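Local coordinates for capsid protein (Pseudomonas phage PP7, PDB 2QUD) that forms homodimers that assemble into a T=3 icosahedral capsid, bind packaging-signal RNA and repress translation of the viral replicase, at residues Val9-Gly13 with Glu14-Thr18; Val86-Val89 with Ala90-Glu94. All coordinates share one frame; numbering follows the deposited sequence.

Interaction 1 (Val9-Gly13 with Glu14-Thr18); sequences VLSVG and EATRT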
ATOM      1  N   VAL A   9      -4.559   8.945 -12.331  1.00 16.07           N
ATOM      2  CA  VAL A   9      -3.405   9.826 -12.533  1.00 16.98           C
ATOM      3  C   VAL A   9      -2.635   9.979 -11.224  1.00 17.88           C
ATOM      4  O   VAL A   9      -3.213  10.407 -10.197  1.00 19.60           O
ATOM      5  CB  VAL A   9      -3.870  11.195 -13.035  1.00 18.98           C
ATOM      6  CG1 VAL A   9      -2.647  12.131 -13.297  1.00 20.63           C
ATOM      7  CG2 VAL A   9      -4.759  11.043 -14.277  1.00 20.10           C
ATOM      8  N   LEU A  10      -1.358   9.603 -11.251  1.00 18.24           N
ATOM      9  CA  LEU A  10      -0.446   9.727 -10.121  1.00 18.04           C
ATOM     10  C   LEU A  10       0.377  10.988 -10.342  1.00 20.17           C
ATOM     11  O   LEU A  10       0.908  11.198 -11.434  1.00 21.86           O
ATOM     12  CB  LEU A  10       0.484   8.524 -10.010  1.00 18.19           C
ATOM     13  CG  LEU A  10      -0.226   7.145  -9.990  1.00 20.93           C
ATOM     14  CD1 LEU A  10       0.748   6.015  -9.697  1.00 20.21           C
ATOM     15  CD2 LEU A  10      -1.395   7.115  -9.027  1.00 25.00           C
ATOM     16  N   SER A  11       0.417  11.847  -9.339  1.00 23.45           N
ATOM     17  CA  SER A  11       1.231  13.071  -9.362  0.50 22.54           C
ATOM     18  C   SER A  11       2.474  12.889  -8.496  1.00 28.79           C
ATOM     19  O   SER A  11       2.340  12.436  -7.365  1.00 27.58           O
ATOM     20  CB  SER A  11       0.431  14.251  -8.791  0.50 16.90           C
ATOM     21  OG  SER A  11      -0.663  14.623  -9.627  0.50 26.62           O
ATOM     22  N   VAL A  12       3.646  13.240  -9.006  1.00 37.25           N
ATOM     23  CA  VAL A  12       4.855  13.500  -8.218  1.00 39.51           C
ATOM     24  C   VAL A  12       5.353  14.930  -8.423  1.00 43.89           C
ATOM     25  O   VAL A  12       6.114  15.222  -9.310  1.00 45.15           O
ATOM     26  CB  VAL A  12       5.941  12.545  -8.641  1.00 47.08           C
ATOM     27  CG1 VAL A  12       6.955  12.432  -7.582  1.00 40.68           C
ATOM     28  CG2 VAL A  12       5.355  11.214  -8.898  1.00 49.01           C
ATOM     29  N   GLY A  13       4.839  15.824  -7.620  1.00 39.13           N
ATOM     30  CA  GLY A  13       5.044  17.270  -7.842  1.00 38.87           C
ATOM     31  C   GLY A  13       4.210  17.748  -9.021  1.00 37.19           C
ATOM     32  O   GLY A  13       3.010  17.399  -9.135  1.00 35.93           O
ATOM     33  N   GLU A  14       4.831  18.536  -9.903  1.00 41.06           N
ATOM     34  CA  GLU A  14       4.191  18.886 -11.180  1.00 36.33           C
ATOM     35  C   GLU A  14       4.043  17.699 -12.124  1.00 32.62           C
ATOM     36  O   GLU A  14       3.155  17.749 -12.987  1.00 38.58           O
ATOM     37  CB  GLU A  14       4.958  19.987 -11.913  1.00 44.43           C
ATOM     38  CG  GLU A  14       6.377  19.582 -12.382  1.00 32.95           C
ATOM     39  CD  GLU A  14       6.462  18.865 -13.735  1.00 36.77           C
ATOM     40  OE1 GLU A  14       7.538  18.296 -13.996  1.00 44.27           O
ATOM     41  OE2 GLU A  14       5.476  18.813 -14.529  1.00 34.30           O
ATOM     42  N   ALA A  15       4.912  16.678 -12.001  1.00 33.35           N
ATOM     43  CA  ALA A  15       4.917  15.523 -12.924  1.00 30.34           C
ATOM     44  C   ALA A  15       3.717  14.596 -12.700  1.00 29.48           C
ATOM     45  O   ALA A  15       3.245  14.491 -11.589  1.00 24.81           O
ATOM     46  CB  ALA A  15       6.189  14.718 -12.785  1.00 25.40           C
ATOM     47  N   THR A  16       3.229  13.972 -13.771  1.00 25.37           N
ATOM     48  CA  THR A  16       2.080  13.070 -13.684  1.00 22.76           C
ATOM     49  C   THR A  16       2.380  11.813 -14.473  1.00 23.72           C
ATOM     50  O   THR A  16       3.123  11.845 -15.465  1.00 24.96           O
ATOM     51  CB  THR A  16       0.757  13.711 -14.156  1.00 30.00           C
ATOM     52  OG1 THR A  16       0.899  14.111 -15.520  1.00 27.51           O
ATOM     53  CG2 THR A  16       0.359  14.938 -13.253  1.00 30.06           C
ATOM     54  N   ARG A  17       1.831  10.695 -13.973  1.00 17.67           N
ATOM     55  CA  ARG A  17       1.927   9.360 -14.572  1.00 17.51           C
ATOM     56  C   ARG A  17       0.494   8.884 -14.696  1.00 17.99           C
ATOM     57  O   ARG A  17      -0.221   8.788 -13.695  1.00 18.93           O
ATOM     58  CB  ARG A  17       2.716   8.416 -13.638  1.00 20.11           C
ATOM     59  CG  ARG A  17       4.137   8.891 -13.269  1.00 24.88           C
ATOM     60  CD  ARG A  17       5.076   8.793 -14.417  1.00 24.73           C
ATOM     61  NE  ARG A  17       5.364   7.402 -14.773  1.00 22.92           N
ATOM     62  CZ  ARG A  17       6.250   6.611 -14.165  1.00 25.21           C
ATOM     63  NH1 ARG A  17       6.977   7.026 -13.153  1.00 25.81           N
ATOM     64  NH2 ARG A  17       6.397   5.365 -14.587  1.00 26.92           N
ATOM     65  N   THR A  18       0.053   8.601 -15.929  1.00 16.77           N
ATOM     66  CA  THR A  18      -1.337   8.213 -16.171  1.00 14.46           C
ATOM     67  C   THR A  18      -1.390   6.715 -16.433  1.00 15.97           C
ATOM     68  O   THR A  18      -0.714   6.244 -17.321  1.00 16.65           O
ATOM     69  CB  THR A  18      -1.926   8.975 -17.372  1.00 17.97           C
ATOM     70  OG1 THR A  18      -1.861  10.380 -17.105  1.00 18.83           O
ATOM     71  CG2 THR A  18      -3.365   8.526 -17.673  1.00 21.15           C
TER
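Val-12 and Ala-15 close a type II' beta turn with Gly-13, at phi 73°, and Glu-14 as its corners. After Glu-14, Ala-15 accepts Val-12 N on its carbonyl O at 2.9 Å, the donor standing above the carbonyl plane, while the return bond from Ala-15 N to Val-12 O is weak at 3.3 Å. Thr-16 pairs with Ser-11 without backbone hydrogen bonds. Its CB meets Val-9 CG1 at 3.8 Å; with chi1 at -178° CG1 lies opposite the backbone N and reaches diagonally over to Thr-16. Arg-17 and Leu-10 form a hydrogen-bonded pair joined by two short bonds: Arg-17 N donates to Leu-10 O at 2.7 Å, in the carbonyl plane, and Arg-17 O accepts Leu-10 N at 2.8 Å in a nearly straight bond. The arginine chain, bent at chi2 and chi3, carries NE to a salt bridge with Glu-33. The Thr-18 side chain lies beside that of Val-9, OG1 4.1 Å from CG2. Val-9, Ser-11, Thr-16 and Thr-18 share one face; Leu-10, Val-12, Ala-15 and Arg-17 share the other. This hairpin of strands 7-12 and 15-24 forms one edge of the chain's antiparallel sheet, where Leu-10 packs on Ser-106 and Arg-17 on Leu-103 of the second subunit, and Ser-11 O is hydrogen-bonded to that Ser-106 OG.

Interaction 2 (Val86-Val89 with Ala90-Glu94); sequences VTIV and ANSTE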
ATOM      1  N   VAL A  86      -6.510  -4.741   1.911  1.00 14.74           N
ATOM      2  CA  VAL A  86      -7.297  -3.918   2.837  1.00 15.68           C
ATOM      3  C   VAL A  86      -8.572  -4.697   3.192  1.00 19.38           C
ATOM      4  O   VAL A  86      -9.328  -5.133   2.315  1.00 16.54           O
ATOM      5  CB  VAL A  86      -7.655  -2.512   2.247  1.00 15.60           C
ATOM      6  CG1 VAL A  86      -8.178  -1.571   3.346  1.00 15.65           C
ATOM      7  CG2 VAL A  86      -6.478  -1.861   1.460  1.00 15.41           C
ATOM      8  N   THR A  87      -8.809  -4.831   4.493  1.00 16.05           N
ATOM      9  CA  THR A  87      -9.975  -5.514   5.032  1.00 19.63           C
ATOM     10  C   THR A  87     -10.889  -4.427   5.597  1.00 18.00           C
ATOM     11  O   THR A  87     -10.511  -3.732   6.555  1.00 17.20           O
ATOM     12  CB  THR A  87      -9.624  -6.521   6.134  1.00 23.65           C
ATOM     13  OG1 THR A  87      -8.829  -7.571   5.582  1.00 23.49           O
ATOM     14  CG2 THR A  87     -10.875  -7.129   6.732  1.00 24.56           C
ATOM     15  N   ILE A  88     -12.064  -4.322   4.970  1.00 18.48           N
ATOM     16  CA  ILE A  88     -13.072  -3.330   5.307  0.50 17.87           C
ATOM     17  C   ILE A  88     -14.315  -4.069   5.781  1.00 20.76           C
ATOM     18  O   ILE A  88     -14.858  -4.921   5.089  1.00 20.61           O
ATOM     19  CB  ILE A  88     -13.375  -2.399   4.108  0.50 23.48           C
ATOM     20  CG1 ILE A  88     -12.133  -1.554   3.752  0.50 15.78           C
ATOM     21  CG2 ILE A  88     -14.565  -1.488   4.418  0.50 23.07           C
ATOM     22  CD1 ILE A  88     -11.719  -0.550   4.816  0.50 20.77           C
ATOM     23  N   VAL A  89     -14.738  -3.775   7.003  1.00 20.09           N
ATOM     24  CA  VAL A  89     -15.814  -4.526   7.609  1.00 18.90           C
ATOM     25  C   VAL A  89     -17.160  -3.933   7.208  1.00 18.09           C
ATOM     26  O   VAL A  89     -17.348  -2.724   7.170  1.00 20.89           O
ATOM     27  CB  VAL A  89     -15.602  -4.615   9.146  1.00 24.29           C
ATOM     28  CG1 VAL A  89     -16.788  -5.286   9.807  1.00 28.53           C
ATOM     29  CG2 VAL A  89     -14.283  -5.393   9.459  1.00 19.50           C
ATOM     30  N   ALA A  90     -18.122  -4.807   6.891  1.00 23.40           N
ATOM     31  CA  ALA A  90     -19.375  -4.346   6.292  1.00 26.67           C
ATOM     32  C   ALA A  90     -20.251  -3.513   7.244  1.00 27.96           C
ATOM     33  O   ALA A  90     -20.976  -2.644   6.786  1.00 32.17           O
ATOM     34  CB  ALA A  90     -20.164  -5.530   5.722  1.00 24.68           C
ATOM     35  N   ASN A  91     -20.153  -3.767   8.551  1.00 26.42           N
ATOM     36  CA  ASN A  91     -20.883  -2.987   9.555  0.50 25.65           C
ATOM     37  C   ASN A  91     -20.061  -1.823  10.128  1.00 26.76           C
ATOM     38  O   ASN A  91     -20.410  -1.240  11.142  1.00 28.37           O
ATOM     39  CB  ASN A  91     -21.432  -3.900  10.666  0.50 33.46           C
ATOM     40  CG  ASN A  91     -20.369  -4.365  11.658  0.50 26.25           C
ATOM     41  OD1 ASN A  91     -19.208  -4.542  11.319  0.50 25.73           O
ATOM     42  ND2 ASN A  91     -20.791  -4.600  12.902  0.50 40.48           N
ATOM     43  N   SER A  92     -18.969  -1.462   9.465  1.00 23.54           N
ATOM     44  CA  SER A  92     -18.111  -0.373   9.943  1.00 20.72           C
ATOM     45  C   SER A  92     -18.710   1.005   9.764  1.00 23.26           C
ATOM     46  O   SER A  92     -19.589   1.206   8.938  1.00 24.85           O
ATOM     47  CB  SER A  92     -16.745  -0.433   9.256  1.00 19.10           C
ATOM     48  OG  SER A  92     -16.863  -0.235   7.856  1.00 19.73           O
ATOM     49  N   THR A  93     -18.198   1.965  10.533  1.00 23.28           N
ATOM     50  CA  THR A  93     -18.527   3.353  10.305  1.00 20.71           C
ATOM     51  C   THR A  93     -17.685   3.951   9.186  1.00 22.32           C
ATOM     52  O   THR A  93     -16.530   3.564   8.989  1.00 21.34           O
ATOM     53  CB  THR A  93     -18.292   4.205  11.570  1.00 22.94           C
ATOM     54  OG1 THR A  93     -16.901   4.199  11.890  1.00 24.22           O
ATOM     55  CG2 THR A  93     -19.113   3.665  12.788  1.00 23.29           C
ATOM     56  N   GLU A  94     -18.252   4.936   8.495  1.00 22.10           N
ATOM     57  CA  GLU A  94     -17.496   5.704   7.507  1.00 22.55           C
ATOM     58  C   GLU A  94     -16.242   6.319   8.132  1.00 17.88           C
ATOM     59  O   GLU A  94     -15.162   6.192   7.570  1.00 17.61           O
ATOM     60  CB  GLU A  94     -18.363   6.764   6.817  1.00 21.42           C
ATOM     61  CG  GLU A  94     -17.578   7.621   5.830  1.00 23.77           C
ATOM     62  CD  GLU A  94     -18.433   8.520   4.975  1.00 37.47           C
ATOM     63  OE1 GLU A  94     -17.894   9.537   4.496  1.00 34.57           O
ATOM     64  OE2 GLU A  94     -19.618   8.223   4.778  1.00 41.32           O
TER
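A tight type I beta turn, Val-89 to Ser-92, ends strand 76-89 and starts the connection to helix 94-109; the contact is local and lies at the surface. Two bonds from one residue converge on Val-89 O. Ser-92 OG donates to Val-89 O at 2.6 Å, in the carbonyl plane, and Ser-92 N reaches Val-89 O at 3.1 Å from well above that plane. A chi1 of 63° swings the serine OG round beside its own N, and both reach the same oxygen. The Val-89 and Asn-91 side chains project in the same direction from the turn. The 2.9 Å between Val-89 CG1 and Asn-91 OD1 is too short for an ordinary contact and, as Asn-91 has two conformers, doubtful. The Ile-88 side chain, next to the turn, packs on Arg-97 and Leu-100 of helix 94-109. Just beyond the turn, Thr-93 is the N-cap of that helix. Gln-80 of the second subunit accepts a hydrogen bond from Val-89 N, and its OE1 also makes a weak one with Ser-92 OG. Ser-92 OG is hydrogen-bonded to Arg-97 NH1 as well, so one hydroxyl ties the last strand carbonyl to the first turn of the helix; the nearby guanidinium would probably polarise the hydroxyl and strengthen its donation to Val-89 O.

Overall arrangement
Interactions 1 and 2 lie at the two outermost strands of one antiparallel sheet, 7-12 and 76-89; their centres are about 30 Å apart and their nearest atoms about 15 Å, so they do not touch. Both meet the second subunit, but differently: the hairpin at 9-18 packs against that subunit's Leu-103 and Ser-106, whereas Val-86 and Thr-87 join its strand and carry the sheet across the dimer interface. Interaction 2 is closer to the RNA-binding residues, containing Thr-87 itself, with the Val-89 side chain about 5 Å from that of Ala-56. In interaction 1, the Arg-17 side chain remains about 10 Å from that of Arg-43.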